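Local coordinates for secretion activator protein, hypothetical (Brucella abortus bv. 1 str. 9-941, PDB 7DNP), which is a muramidase-type autolysin of the type IV secretion system that probably cleaves peptidoglycan glycan strands, seen here as its GH108 and predicted peptidoglycan domains with a muropeptide bound, at residues A[102-108]-A[118-122]; A[2-6]-A[70-76]; A[127-132]-A[166-171]; A[32-36]-A[61-65]. All coordinates share one frame. Residues are numbered along the deposited sequence.

Contact 1: residues A[102-108]-A[118-122]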
loop_
_atom_site.group_PDB
_atom_site.type_symbol
_atom_site.label_atom_id
_atom_site.label_comp_id
_atom_site.label_asym_id
_atom_site.label_seq_id
_atom_site.Cartn_x
_atom_site.Cartn_y
_atom_site.Cartn_z
ATOM N N LEU A 102 2.288 8.189 7.336
ATOM C CA LEU A 102 3.644 8.635 7.037
ATOM C C LEU A 102 3.851 10.067 7.509
ATOM O O LEU A 102 4.920 10.411 8.028
ATOM C CB LEU A 102 3.926 8.515 5.537
ATOM C CG LEU A 102 5.256 9.112 5.074
ATOM C CD1 LEU A 102 6.427 8.288 5.590
ATOM C CD2 LEU A 102 5.312 9.233 3.556
ATOM N N GLN A 103 2.828 10.910 7.348
ATOM C CA GLN A 103 2.910 12.289 7.814
ATOM C C GLN A 103 2.992 12.347 9.337
ATOM O O GLN A 103 3.753 13.147 9.895
ATOM C CB GLN A 103 1.713 13.083 7.277
ATOM C CG GLN A 103 1.829 13.372 5.768
ATOM C CD GLN A 103 0.524 13.795 5.106
ATOM O OE1 GLN A 103 -0.560 13.338 5.474
ATOM N NE2 GLN A 103 0.631 14.663 4.103
ATOM N N LYS A 104 2.233 11.489 10.023
ATOM C CA LYS A 104 2.333 11.403 11.479
ATOM C C LYS A 104 3.741 11.008 11.913
ATOM O O LYS A 104 4.282 11.562 12.877
ATOM C CB LYS A 104 1.300 10.405 12.007
ATOM C CG LYS A 104 1.147 10.378 13.523
ATOM C CD LYS A 104 0.244 9.233 13.959
ATOM C CE LYS A 104 -0.230 9.402 15.395
ATOM N NZ LYS A 104 -0.836 8.149 15.930
ATOM N N VAL A 105 4.360 10.071 11.192
ATOM C CA VAL A 105 5.694 9.599 11.551
ATOM C C VAL A 105 6.733 10.702 11.374
ATOM O O VAL A 105 7.606 10.890 12.229
ATOM C CB VAL A 105 6.050 8.348 10.728
ATOM C CG1 VAL A 105 7.552 8.125 10.712
ATOM C CG2 VAL A 105 5.323 7.122 11.282
ATOM N N VAL A 106 6.666 11.448 10.265
ATOM C CA VAL A 106 7.655 12.491 10.004
ATOM C C VAL A 106 7.258 13.836 10.597
ATOM O O VAL A 106 8.035 14.795 10.504
ATOM C CB VAL A 106 7.930 12.632 8.492
ATOM C CG1 VAL A 106 8.247 11.278 7.885
ATOM C CG2 VAL A 106 6.744 13.280 7.782
ATOM N N GLY A 107 6.074 13.938 11.195
ATOM C CA GLY A 107 5.695 15.114 11.956
ATOM C C GLY A 107 5.187 16.298 11.158
ATOM O O GLY A 107 5.595 17.435 11.410
ATOM N N VAL A 108 4.288 16.057 10.204
ATOM C CA VAL A 108 3.656 17.126 9.441
ATOM C C VAL A 108 2.146 16.920 9.479
ATOM O O VAL A 108 1.649 15.885 9.921
ATOM C CB VAL A 108 4.166 17.198 7.983
ATOM C CG1 VAL A 108 5.665 17.476 7.949
ATOM C CG2 VAL A 108 3.854 15.919 7.247
ATOM N N THR A 118 5.765 17.555 3.313
ATOM C CA THR A 118 5.958 16.141 3.610
ATOM C C THR A 118 7.286 15.642 3.052
ATOM O O THR A 118 8.035 14.944 3.742
ATOM C CB THR A 118 4.794 15.314 3.058
ATOM O OG1 THR A 118 3.564 15.771 3.634
ATOM C CG2 THR A 118 4.984 13.848 3.401
ATOM N N LEU A 119 7.597 15.999 1.800
ATOM C CA LEU A 119 8.852 15.570 1.194
ATOM C C LEU A 119 10.048 16.094 1.976
ATOM O O LEU A 119 11.037 15.376 2.163
ATOM C CB LEU A 119 8.930 16.038 -0.258
ATOM C CG LEU A 119 8.061 15.364 -1.319
ATOM C CD1 LEU A 119 8.185 16.125 -2.631
ATOM C CD2 LEU A 119 8.466 13.914 -1.503
ATOM N N ALA A 120 9.974 17.345 2.442
ATOM C CA ALA A 120 11.083 17.913 3.203
ATOM C C ALA A 120 11.310 17.149 4.501
ATOM O O ALA A 120 12.450 16.813 4.840
ATOM C CB ALA A 120 10.825 19.392 3.486
ATOM N N ALA A 121 10.231 16.849 5.229
ATOM C CA ALA A 121 10.351 16.140 6.498
ATOM C C ALA A 121 10.794 14.696 6.304
ATOM O O ALA A 121 11.532 14.159 7.138
ATOM C CB ALA A 121 9.022 16.191 7.250
ATOM N N VAL A 122 10.348 14.049 5.226
ATOM C CA VAL A 122 10.796 12.690 4.945
ATOM C C VAL A 122 12.297 12.669 4.688
ATOM O O VAL A 122 13.020 11.807 5.200
ATOM C CB VAL A 122 10.012 12.101 3.758
ATOM C CG1 VAL A 122 10.696 10.846 3.254
ATOM C CG2 VAL A 122 8.576 11.796 4.168
#

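Contact 2: residues A[2-6]-A[70-76]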
loop_
_atom_site.group_PDB
_atom_site.type_symbol
_atom_site.label_atom_id
_atom_site.label_comp_id
_atom_site.label_asym_id
_atom_site.label_seq_id
_atom_site.Cartn_x
_atom_site.Cartn_y
_atom_site.Cartn_z
ATOM N N ALA A 2 11.343 5.806 -4.883
ATOM C CA ALA A 2 12.302 5.726 -5.986
ATOM C C ALA A 2 11.669 5.034 -7.191
ATOM O O ALA A 2 10.917 4.078 -7.034
ATOM C CB ALA A 2 13.565 4.991 -5.545
ATOM N N LYS A 3 12.006 5.521 -8.390
ATOM C CA LYS A 3 11.336 5.075 -9.610
ATOM C C LYS A 3 11.467 3.571 -9.815
ATOM O O LYS A 3 10.494 2.902 -10.181
ATOM C CB LYS A 3 11.903 5.828 -10.815
ATOM C CG LYS A 3 11.535 5.223 -12.171
ATOM C CD LYS A 3 12.204 5.983 -13.309
ATOM C CE LYS A 3 11.887 5.367 -14.667
ATOM N NZ LYS A 3 12.546 6.133 -15.764
ATOM N N GLY A 4 12.660 3.023 -9.583
ATOM C CA GLY A 4 12.924 1.622 -9.860
ATOM C C GLY A 4 12.283 0.643 -8.896
ATOM O O GLY A 4 12.337 -0.564 -9.151
ATOM N N THR A 5 11.684 1.122 -7.806
ATOM C CA THR A 5 11.093 0.204 -6.840
ATOM C C THR A 5 9.818 -0.438 -7.373
ATOM O O THR A 5 9.521 -1.591 -7.034
ATOM C CB THR A 5 10.809 0.932 -5.525
ATOM O OG1 THR A 5 12.009 1.560 -5.053
ATOM C CG2 THR A 5 10.303 -0.050 -4.462
ATOM N N PHE A 6 9.059 0.277 -8.207
ATOM C CA PHE A 6 7.769 -0.241 -8.657
ATOM C C PHE A 6 7.935 -1.555 -9.415
ATOM O O PHE A 6 7.237 -2.538 -9.137
ATOM C CB PHE A 6 7.055 0.805 -9.515
ATOM C CG PHE A 6 5.617 0.480 -9.794
ATOM C CD1 PHE A 6 4.668 0.535 -8.782
ATOM C CD2 PHE A 6 5.211 0.115 -11.070
ATOM C CE1 PHE A 6 3.337 0.231 -9.040
ATOM C CE2 PHE A 6 3.880 -0.185 -11.337
ATOM C CZ PHE A 6 2.945 -0.130 -10.324
ATOM N N TRP A 70 0.631 3.658 -6.250
ATOM C CA TRP A 70 2.012 4.130 -6.341
ATOM C C TRP A 70 2.081 5.642 -6.553
ATOM O O TRP A 70 2.776 6.352 -5.817
ATOM C CB TRP A 70 2.734 3.388 -7.469
ATOM C CG TRP A 70 4.161 3.803 -7.685
ATOM C CD1 TRP A 70 4.640 4.592 -8.688
ATOM C CD2 TRP A 70 5.293 3.440 -6.885
ATOM N NE1 TRP A 70 6.000 4.745 -8.562
ATOM C CE2 TRP A 70 6.425 4.047 -7.463
ATOM C CE3 TRP A 70 5.457 2.664 -5.732
ATOM C CZ2 TRP A 70 7.705 3.901 -6.929
ATOM C CZ3 TRP A 70 6.733 2.522 -5.205
ATOM C CH2 TRP A 70 7.835 3.136 -5.802
ATOM N N ASN A 71 1.363 6.158 -7.558
ATOM C CA ASN A 71 1.419 7.595 -7.826
ATOM C C ASN A 71 0.744 8.410 -6.727
ATOM O O ASN A 71 1.157 9.545 -6.463
ATOM C CB ASN A 71 0.783 7.912 -9.183
ATOM C CG ASN A 71 1.679 7.533 -10.349
ATOM O OD1 ASN A 71 2.879 7.309 -10.179
ATOM N ND2 ASN A 71 1.102 7.460 -11.540
ATOM N N LYS A 72 -0.283 7.864 -6.074
ATOM C CA LYS A 72 -0.981 8.611 -5.031
ATOM C C LYS A 72 -0.214 8.666 -3.714
ATOM O O LYS A 72 -0.614 9.412 -2.813
ATOM C CB LYS A 72 -2.374 8.015 -4.802
ATOM C CG LYS A 72 -3.281 8.160 -6.014
ATOM C CD LYS A 72 -4.685 8.604 -5.633
ATOM C CE LYS A 72 -5.409 9.207 -6.842
ATOM N NZ LYS A 72 -6.374 8.253 -7.470
ATOM N N VAL A 73 0.861 7.898 -3.570
ATOM C CA VAL A 73 1.780 8.047 -2.452
ATOM C C VAL A 73 3.119 8.619 -2.907
ATOM O O VAL A 73 4.094 8.595 -2.144
ATOM C CB VAL A 73 1.967 6.716 -1.701
ATOM C CG1 VAL A 73 0.618 6.185 -1.224
ATOM C CG2 VAL A 73 2.674 5.690 -2.582
ATOM N N ALA A 74 3.184 9.134 -4.139
ATOM C CA ALA A 74 4.391 9.734 -4.714
ATOM C C ALA A 74 5.582 8.786 -4.609
ATOM O O ALA A 74 6.678 9.167 -4.192
ATOM C CB ALA A 74 4.704 11.082 -4.058
ATOM N N GLY A 75 5.348 7.531 -5.011
ATOM C CA GLY A 75 6.362 6.499 -4.851
ATOM C C GLY A 75 7.673 6.833 -5.535
ATOM O O GLY A 75 8.750 6.535 -5.010
ATOM N N ASP A 76 7.602 7.458 -6.714
ATOM C CA ASP A 76 8.816 7.864 -7.419
ATOM C C ASP A 76 9.675 8.789 -6.574
ATOM O O ASP A 76 10.906 8.761 -6.678
ATOM C CB ASP A 76 8.460 8.567 -8.729
ATOM C CG ASP A 76 8.116 7.599 -9.833
ATOM O OD1 ASP A 76 8.083 6.380 -9.564
ATOM O OD2 ASP A 76 7.869 8.058 -10.966
HETATM O O HOH W 1 8.084 4.200 -11.201
#

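Contact 3: residues A[127-132]-A[166-171]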
loop_
_atom_site.group_PDB
_atom_site.type_symbol
_atom_site.label_atom_id
_atom_site.label_comp_id
_atom_site.label_asym_id
_atom_site.label_seq_id
_atom_site.Cartn_x
_atom_site.Cartn_y
_atom_site.Cartn_z
ATOM N N ALA A 127 15.968 6.743 6.389
ATOM C CA ALA A 127 14.953 5.989 5.660
ATOM C C ALA A 127 14.525 4.742 6.424
ATOM O O ALA A 127 13.330 4.431 6.492
ATOM C CB ALA A 127 15.463 5.618 4.268
ATOM N N ASP A 128 15.477 4.008 7.005
ATOM C CA ASP A 128 15.090 2.805 7.734
ATOM C C ASP A 128 14.353 3.149 9.023
ATOM O O ASP A 128 13.507 2.371 9.478
ATOM C CB ASP A 128 16.313 1.919 7.995
ATOM C CG ASP A 128 17.406 2.615 8.793
ATOM O OD1 ASP A 128 17.138 3.646 9.445
ATOM O OD2 ASP A 128 18.555 2.116 8.760
ATOM N N ARG A 129 14.631 4.318 9.608
ATOM C CA ARG A 129 13.843 4.773 10.747
ATOM C C ARG A 129 12.404 5.065 10.337
ATOM O O ARG A 129 11.460 4.679 11.039
ATOM C CB ARG A 129 14.488 6.009 11.375
ATOM C CG ARG A 129 13.608 6.699 12.408
ATOM C CD ARG A 129 14.361 7.803 13.135
ATOM N NE ARG A 129 14.940 7.331 14.390
ATOM C CZ ARG A 129 16.166 6.826 14.506
ATOM N NH1 ARG A 129 16.952 6.727 13.441
ATOM N NH2 ARG A 129 16.606 6.423 15.690
ATOM N N ILE A 130 12.216 5.749 9.205
ATOM C CA ILE A 130 10.868 5.982 8.691
ATOM C C ILE A 130 10.152 4.660 8.456
ATOM O O ILE A 130 8.984 4.492 8.832
ATOM C CB ILE A 130 10.924 6.825 7.402
ATOM C CG1 ILE A 130 11.478 8.219 7.696
ATOM C CG2 ILE A 130 9.539 6.911 6.760
ATOM C CD1 ILE A 130 11.433 9.151 6.504
ATOM N N ILE A 131 10.847 3.695 7.845
ATOM C CA ILE A 131 10.236 2.404 7.537
ATOM C C ILE A 131 9.766 1.715 8.812
ATOM O O ILE A 131 8.636 1.215 8.886
ATOM C CB ILE A 131 11.218 1.515 6.754
ATOM C CG1 ILE A 131 11.457 2.083 5.352
ATOM C CG2 ILE A 131 10.690 0.081 6.684
ATOM C CD1 ILE A 131 12.672 1.495 4.659
ATOM N N ASN A 132 10.629 1.677 9.834
ATOM C CA ASN A 132 10.269 0.988 11.071
ATOM C C ASN A 132 9.131 1.700 11.786
ATOM O O ASN A 132 8.201 1.049 12.283
ATOM C CB ASN A 132 11.485 0.865 11.990
ATOM C CG ASN A 132 12.409 -0.264 11.579
ATOM O OD1 ASN A 132 11.970 -1.393 11.377
ATOM N ND2 ASN A 132 13.694 0.039 11.438
ATOM N N ALA A 166 11.046 -3.792 2.678
ATOM C CA ALA A 166 11.272 -2.352 2.573
ATOM C C ALA A 166 12.672 -1.978 3.047
ATOM O O ALA A 166 13.394 -1.242 2.364
ATOM C CB ALA A 166 10.215 -1.586 3.363
ATOM N N LEU A 167 13.071 -2.475 4.220
ATOM C CA LEU A 167 14.422 -2.215 4.707
ATOM C C LEU A 167 15.474 -2.733 3.734
ATOM O O LEU A 167 16.525 -2.102 3.562
ATOM C CB LEU A 167 14.607 -2.845 6.085
ATOM C CG LEU A 167 13.694 -2.273 7.173
ATOM C CD1 LEU A 167 13.633 -3.191 8.377
ATOM C CD2 LEU A 167 14.156 -0.893 7.580
ATOM N N ALA A 168 15.208 -3.872 3.091
ATOM C CA ALA A 168 16.110 -4.378 2.063
ATOM C C ALA A 168 16.205 -3.405 0.894
ATOM O O ALA A 168 17.306 -3.013 0.489
ATOM C CB ALA A 168 15.647 -5.756 1.591
ATOM N N PHE A 169 15.052 -2.995 0.340
ATOM C CA PHE A 169 15.048 -2.017 -0.745
ATOM C C PHE A 169 15.805 -0.751 -0.362
ATOM O O PHE A 169 16.479 -0.147 -1.204
ATOM C CB PHE A 169 13.609 -1.656 -1.133
ATOM C CG PHE A 169 12.920 -2.691 -1.976
ATOM C CD1 PHE A 169 13.640 -3.516 -2.824
ATOM C CD2 PHE A 169 11.539 -2.838 -1.918
ATOM C CE1 PHE A 169 12.992 -4.471 -3.605
ATOM C CE2 PHE A 169 10.888 -3.785 -2.687
ATOM C CZ PHE A 169 11.614 -4.604 -3.533
ATOM N N SER A 170 15.715 -0.346 0.907
ATOM C CA SER A 170 16.378 0.864 1.383
ATOM C C SER A 170 17.896 0.800 1.250
ATOM O O SER A 170 18.551 1.848 1.231
ATOM C CB SER A 170 15.985 1.116 2.844
ATOM O OG SER A 170 17.041 1.720 3.563
ATOM N N ARG A 171 18.474 -0.398 1.163
ATOM C CA ARG A 171 19.912 -0.544 0.974
ATOM C C ARG A 171 20.252 -1.187 -0.368
ATOM O O ARG A 171 21.379 -1.648 -0.565
ATOM C CB ARG A 171 20.520 -1.338 2.132
ATOM C CG ARG A 171 19.953 -0.917 3.480
ATOM C CD ARG A 171 20.892 -1.204 4.630
ATOM N NE ARG A 171 20.614 -0.323 5.763
ATOM C CZ ARG A 171 21.330 0.755 6.069
ATOM N NH1 ARG A 171 20.999 1.497 7.116
ATOM N NH2 ARG A 171 22.390 1.086 5.339
#

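Contact 4: residues A[32-36]-A[61-65]. With H9U ((2R)-2-[[(2S)-2-[[(2R)-2-[(2R,3S,4R,5R,6S)-5-acetamido-3-[(2S,3R,4R,5S,6R)-3-acetamido-6-(hydroxymethyl)-4,5-bis(oxidanyl)oxan-2-yl]oxy-2-(hydroxymethyl)-6-oxidanyl-oxan-4-yl]oxypropanoyl]amino]propanoyl]amino]pentanedioic acid), chain B.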
loop_
_atom_site.group_PDB
_atom_site.type_symbol
_atom_site.label_atom_id
_atom_site.label_comp_id
_atom_site.label_asym_id
_atom_site.label_seq_id
_atom_site.Cartn_x
_atom_site.Cartn_y
_atom_site.Cartn_z
ATOM N N ASN A 32 -9.625 -9.449 -7.198
ATOM C CA ASN A 32 -8.818 -10.124 -8.206
ATOM C C ASN A 32 -7.451 -9.458 -8.235
ATOM O O ASN A 32 -7.353 -8.252 -8.484
ATOM C CB ASN A 32 -9.476 -10.069 -9.587
ATOM C CG ASN A 32 -8.905 -11.103 -10.543
ATOM O OD1 ASN A 32 -7.837 -11.665 -10.299
ATOM N ND2 ASN A 32 -9.621 -11.366 -11.632
ATOM N N MET A 33 -6.404 -10.243 -7.976
ATOM C CA MET A 33 -5.044 -9.719 -7.845
ATOM C C MET A 33 -4.987 -8.594 -6.816
ATOM O O MET A 33 -4.208 -7.644 -6.948
ATOM C CB MET A 33 -4.502 -9.255 -9.200
ATOM C CG MET A 33 -4.523 -10.345 -10.256
ATOM S SD MET A 33 -4.427 -9.704 -11.929
ATOM C CE MET A 33 -6.102 -9.090 -12.146
ATOM N N GLY A 34 -5.826 -8.692 -5.786
ATOM C CA GLY A 34 -5.885 -7.703 -4.733
ATOM C C GLY A 34 -6.805 -6.531 -4.997
ATOM O O GLY A 34 -7.041 -5.733 -4.080
ATOM N N ILE A 35 -7.339 -6.399 -6.207
ATOM C CA ILE A 35 -8.179 -5.263 -6.574
ATOM C C ILE A 35 -9.613 -5.537 -6.136
ATOM O O ILE A 35 -10.212 -6.541 -6.538
ATOM C CB ILE A 35 -8.106 -4.993 -8.084
ATOM C CG1 ILE A 35 -6.654 -4.783 -8.515
ATOM C CG2 ILE A 35 -8.964 -3.790 -8.454
ATOM C CD1 ILE A 35 -6.071 -3.474 -8.044
ATOM N N THR A 36 -10.174 -4.637 -5.326
ATOM C CA THR A 36 -11.535 -4.805 -4.840
ATOM C C THR A 36 -12.538 -4.237 -5.836
ATOM O O THR A 36 -12.186 -3.553 -6.803
ATOM C CB THR A 36 -11.738 -4.120 -3.490
ATOM O OG1 THR A 36 -11.769 -2.697 -3.676
ATOM C CG2 THR A 36 -10.624 -4.489 -2.521
ATOM N N ALA A 61 -5.137 -4.188 -13.815
ATOM C CA ALA A 61 -4.725 -4.193 -12.414
ATOM C C ALA A 61 -3.413 -3.444 -12.226
ATOM O O ALA A 61 -3.254 -2.683 -11.265
ATOM C CB ALA A 61 -4.598 -5.629 -11.903
ATOM N N THR A 62 -2.469 -3.628 -13.152
ATOM C CA THR A 62 -1.194 -2.925 -13.054
ATOM C C THR A 62 -1.376 -1.420 -13.219
ATOM O O THR A 62 -0.753 -0.634 -12.497
ATOM C CB THR A 62 -0.205 -3.474 -14.085
ATOM O OG1 THR A 62 -0.061 -4.888 -13.901
ATOM C CG2 THR A 62 1.159 -2.816 -13.930
ATOM N N ASP A 63 -2.226 -0.992 -14.157
ATOM C CA ASP A 63 -2.483 0.440 -14.298
ATOM C C ASP A 63 -3.123 1.006 -13.039
ATOM O O ASP A 63 -2.822 2.133 -12.629
ATOM C CB ASP A 63 -3.380 0.714 -15.506
ATOM C CG ASP A 63 -2.748 0.303 -16.820
ATOM O OD1 ASP A 63 -1.506 0.336 -16.937
ATOM O OD2 ASP A 63 -3.507 -0.051 -17.745
ATOM N N ILE A 64 -4.018 0.237 -12.416
ATOM C CA ILE A 64 -4.674 0.692 -11.196
ATOM C C ILE A 64 -3.666 0.835 -10.066
ATOM O O ILE A 64 -3.668 1.837 -9.342
ATOM C CB ILE A 64 -5.812 -0.270 -10.814
ATOM C CG1 ILE A 64 -6.969 -0.141 -11.815
ATOM C CG2 ILE A 64 -6.266 -0.009 -9.382
ATOM C CD1 ILE A 64 -7.982 -1.261 -11.719
ATOM N N TYR A 65 -2.798 -0.163 -9.893
ATOM C CA TYR A 65 -1.773 -0.082 -8.860
ATOM C C TYR A 65 -0.804 1.066 -9.130
ATOM O O TYR A 65 -0.365 1.744 -8.194
ATOM C CB TYR A 65 -1.021 -1.410 -8.761
ATOM C CG TYR A 65 -1.743 -2.466 -7.944
ATOM C CD1 TYR A 65 -2.222 -2.185 -6.670
ATOM C CD2 TYR A 65 -1.951 -3.741 -8.454
ATOM C CE1 TYR A 65 -2.881 -3.148 -5.925
ATOM C CE2 TYR A 65 -2.611 -4.710 -7.717
ATOM C CZ TYR A 65 -3.071 -4.410 -6.457
ATOM O OH TYR A 65 -3.727 -5.381 -5.733
HETATM C C22 H9U B . -7.877 -4.672 0.650
HETATM C C24 H9U B . -8.094 -6.473 2.297
HETATM C C26 H9U B . -7.228 -5.682 -0.319
HETATM C C28 H9U B . -7.562 -7.490 1.274
HETATM C C23 H9U B . -8.763 -5.332 1.637
HETATM C C25 H9U B . -8.323 -2.402 0.161
HETATM C C27 H9U B . -8.336 -1.546 -1.129
HETATM C C29 H9U B . -8.151 -0.111 -0.813
HETATM C C30 H9U B . -9.104 0.369 0.206
HETATM C C31 H9U B . -8.969 -0.479 1.479
HETATM C C32 H9U B . -10.288 -4.434 3.385
HETATM C C33 H9U B . -6.119 -5.027 -1.082
HETATM C C34 H9U B . -9.883 0.022 2.557
HETATM C C35 H9U B . -8.579 -7.462 4.580
HETATM C C36 H9U B . -9.953 -3.925 4.782
HETATM C C37 H9U B . -7.330 -2.381 -3.400
HETATM C C38 H9U B . -11.423 -3.626 2.777
HETATM C C39 H9U B . -8.254 -2.899 6.348
HETATM C C40 H9U B . -9.489 -8.224 5.539
HETATM C C41 H9U B . -6.057 -2.777 -4.147
HETATM C C42 H9U B . -8.705 -1.444 6.398
HETATM C C43 H9U B . -10.568 0.226 6.872
HETATM C C44 H9U B . -6.751 -2.963 6.537
HETATM C C45 H9U B . -11.346 0.523 5.597
HETATM C C46 H9U B . -11.517 0.388 8.051
HETATM C C47 H9U B . -11.526 1.829 8.560
HETATM C C48 H9U B . -12.437 1.986 9.774
HETATM N N18 H9U B . -9.000 -7.219 3.222
HETATM N N19 H9U B . -7.200 -1.969 -2.008
HETATM N N20 H9U B . -8.606 -3.396 5.028
HETATM N N21 H9U B . -10.079 -1.145 6.818
HETATM O O01 H9U B . -8.652 -3.720 -0.114
HETATM O O02 H9U B . -6.635 -6.849 0.345
HETATM O O03 H9U B . -9.263 -1.879 1.166
HETATM O O04 H9U B . -9.101 -4.286 2.635
HETATM O O05 H9U B . -8.609 -8.005 0.558
HETATM O O06 H9U B . -8.281 0.709 -2.038
HETATM O O07 H9U B . -8.827 1.745 0.525
HETATM O O08 H9U B . -5.502 -6.031 -1.842
HETATM O O09 H9U B . -11.209 -0.064 2.118
HETATM O O10 H9U B . -7.524 -7.071 4.957
HETATM O O11 H9U B . -10.755 -3.962 5.651
HETATM O O12 H9U B . -8.380 -2.408 -3.960
HETATM O O13 H9U B . -7.946 -0.585 6.085
HETATM O O14 H9U B . -11.306 1.680 5.097
HETATM O O15 H9U B . -12.025 -0.386 5.050
HETATM O O16 H9U B . -13.043 0.980 10.233
HETATM O O17 H9U B . -12.578 3.120 10.309
#

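Contact 1: residues A[102-108]-A[118-122]
This is a helix-helix packing contact between consecutive helices joined by a loop, within the predicted peptidoglycan domain: the end of helix 95-106 crosses the short helix 116-123 at 52°, with the axes of the two segments 9.7 Å apart. Ala121, opposite Val106 (CA to CA 5.7 Å), offers only a methyl group, so two valines can close on it: Val106 CG2 lies 3.7 Å from Ala121 CB, and Val108 CG1 is also 3.7 Å from Ala121 CB. On the next residue, Val122, CG2 meets Val106 CG1 at 3.8 Å, and Leu102, one turn before Val106, reaches the same methyl more loosely. Leu102, Val106 and Val122 also touch Ile130 of helix 127-142, which covers this apolar patch. The helix stops after Val106, and Gly107 takes a positive phi, readily adopted by a residue without a side chain; Val108 N then bonds back to Gln103 O (3.0 Å), and Val108 is turned in over helix 116-123. Beside the apolar patch, and buried like it, Gln103 is long enough to span the gap and to bind the connecting loop as well, at Asp111 and Gly112. Its amide donates to the Thr118 hydroxyl, Gln103 NE2 to Thr118 OG1 being 3.2 Å with a nearly straight 170° angle at the hydrogen.

Contact 2: residues A[2-6]-A[70-76]
Trp70, at the C-terminal end of helix 58-70, gives up more surface than any other residue here, because its large indole is wedged under the N-terminal residues of the chain. Phe6, in the first turn of helix 5-17, covers one face of it. The benzylic carbon sits over the six-membered ring (Phe6 CB to its centroid 4.1 Å) in a CH-pi contact, and the phenyl group leans obliquely on the five-membered ring, with Phe6 CD1 3.5 Å from Trp70 CG. At the indole edge Ala2 O approaches Trp70 CZ2 to 3.2 Å. Behind Trp70 a Schellman motif ends the helix: Gly75 N bonds to Trp70 O (2.9 Å) and Ala74 N to Asn71 O (3.1 Å), with Ala74 at positive phi. This reversal folds Gly75 back against the indole, where a CB would lie 2.4 Å from Trp70 CD2, and presents its carbonyl to Ala2, the first ordered residue; Ala2 N donates to Gly75 O at 2.7 Å and is also bonded to Asp83 of helix 82-93. Asp76, the third major contributor, suits its place as an acceptor for two donors. Trp70 NE1 bonds to Asp76 OD1 at 2.8 Å, and a water donates both to Asp76 OD1 (2.7 Å) and to Lys3 O (2.9 Å), within the type I turn from Ala2 to Thr5.

Contact 3: residues A[127-132]-A[166-171]
Leu167 and Ile131 face each other across two helices, and their rotamers bring the branched ends into contact. Leu167 has a CA-CB bond that points sideways, but chi1 m and chi2 t swing its methyls to the partner helix: Leu167 CD2 reaches Ile131 CG2 at 3.7 Å and Asp128 CB at 3.6 Å, and Leu167 CD1 lies 3.9 Å from Asn132 OD1. Ile131, also m and t, is extended along the groove, so that its CD1 touches Ser170 CB (3.8 Å) and Ala166 O (3.6 Å) while Ile131 CG2 meets Ala166 CB at 3.7 Å. The short residues Ala166 and Ser170 allow the branched isoleucine to lie against the helix backbone. The motif is an antiparallel helix hairpin formed by helices 127-142 and 148-170, whose segments run at 168° with their axes 9.7 Å apart. Asp128 adopts the p rotamer, tolerable in the first helical turn, where no preceding turn crowds the side chain, and so carries its carboxylate over the partner. Arg171, just past the helix end, reaches its extended side chain across to the start of the partner helix, and Arg171 NH1 forms a salt bridge with Asp128 OD2 at 3.0 Å, the carboxylate oxygen lying near the guanidinium plane. The Asn132 side chain, which starts sideways and bends nearer, has its OD1 hydrogen-bonded by Arg163, about one turn before Ala166.

Contact 4: residues A[32-36]-A[61-65]
Apolar contacts make up most of this buried interface. Ile35, the residue most covered, places CD1 over the face of the Tyr65 ring (3.8 Å from the centroid, a CH-pi contact) and 3.7 Å from Ile64 CG2. The small Ala61 receives the flexible Met33 side chain, with Met33 CE at 3.8 Å from Ala61 CB. One hydrogen bond crosses, Tyr65 OH donating to Met33 O at 2.6 Å, which ties helix 58-70 to a beta-hairpin whose type I' turn runs from Asn32 to Ile35. Both central turn residues have positive phi. At Gly34 a CB would lie 2.3 Å from Tyr65 OH, so the bare CA lets the hydroxyl come in. This small antiparallel sheet beside a sugar site is consistent with the lysozyme clan. Ligand bonds form the third group: the hydroxymethyl oxygen H9U O08 on the muramic acid ring donates to Gly34 O (2.7 Å), and Thr36 N donates to H9U O12, the N-acetylglucosamine acetyl carbonyl, at 3.2 Å, while Tyr65 CE1 lies 3.7 Å from the acetyl methyl H9U C41.

How the contacts relate
Contact 4 is the buried one and alone takes part in the ligand pocket; contacts 1, 2 and 3 are partly buried. Contacts 2 and 4 share helix 58-70 and are joined where Trp70 N probably bonds to Tyr65 O (2.9 Å), contact 4 being nested in the chain loop that contact 2 closes. Contacts 1 and 3 are neighbours around Ile130, about 27 and 25 Å (centre to centre) from contact 4. Contact 3 also reaches contact 2 through Thr5 and Phe169. Chemistry follows place: aliphatic packing in contacts 1 and 3, beside a buried uncharged hydrogen bond in the first and a salt bridge to an exposed arginine in the second; aromatic packing with a water bridge in contact 2; apolar and CH-pi packing behind backbone groups that bind the sugar in contact 4.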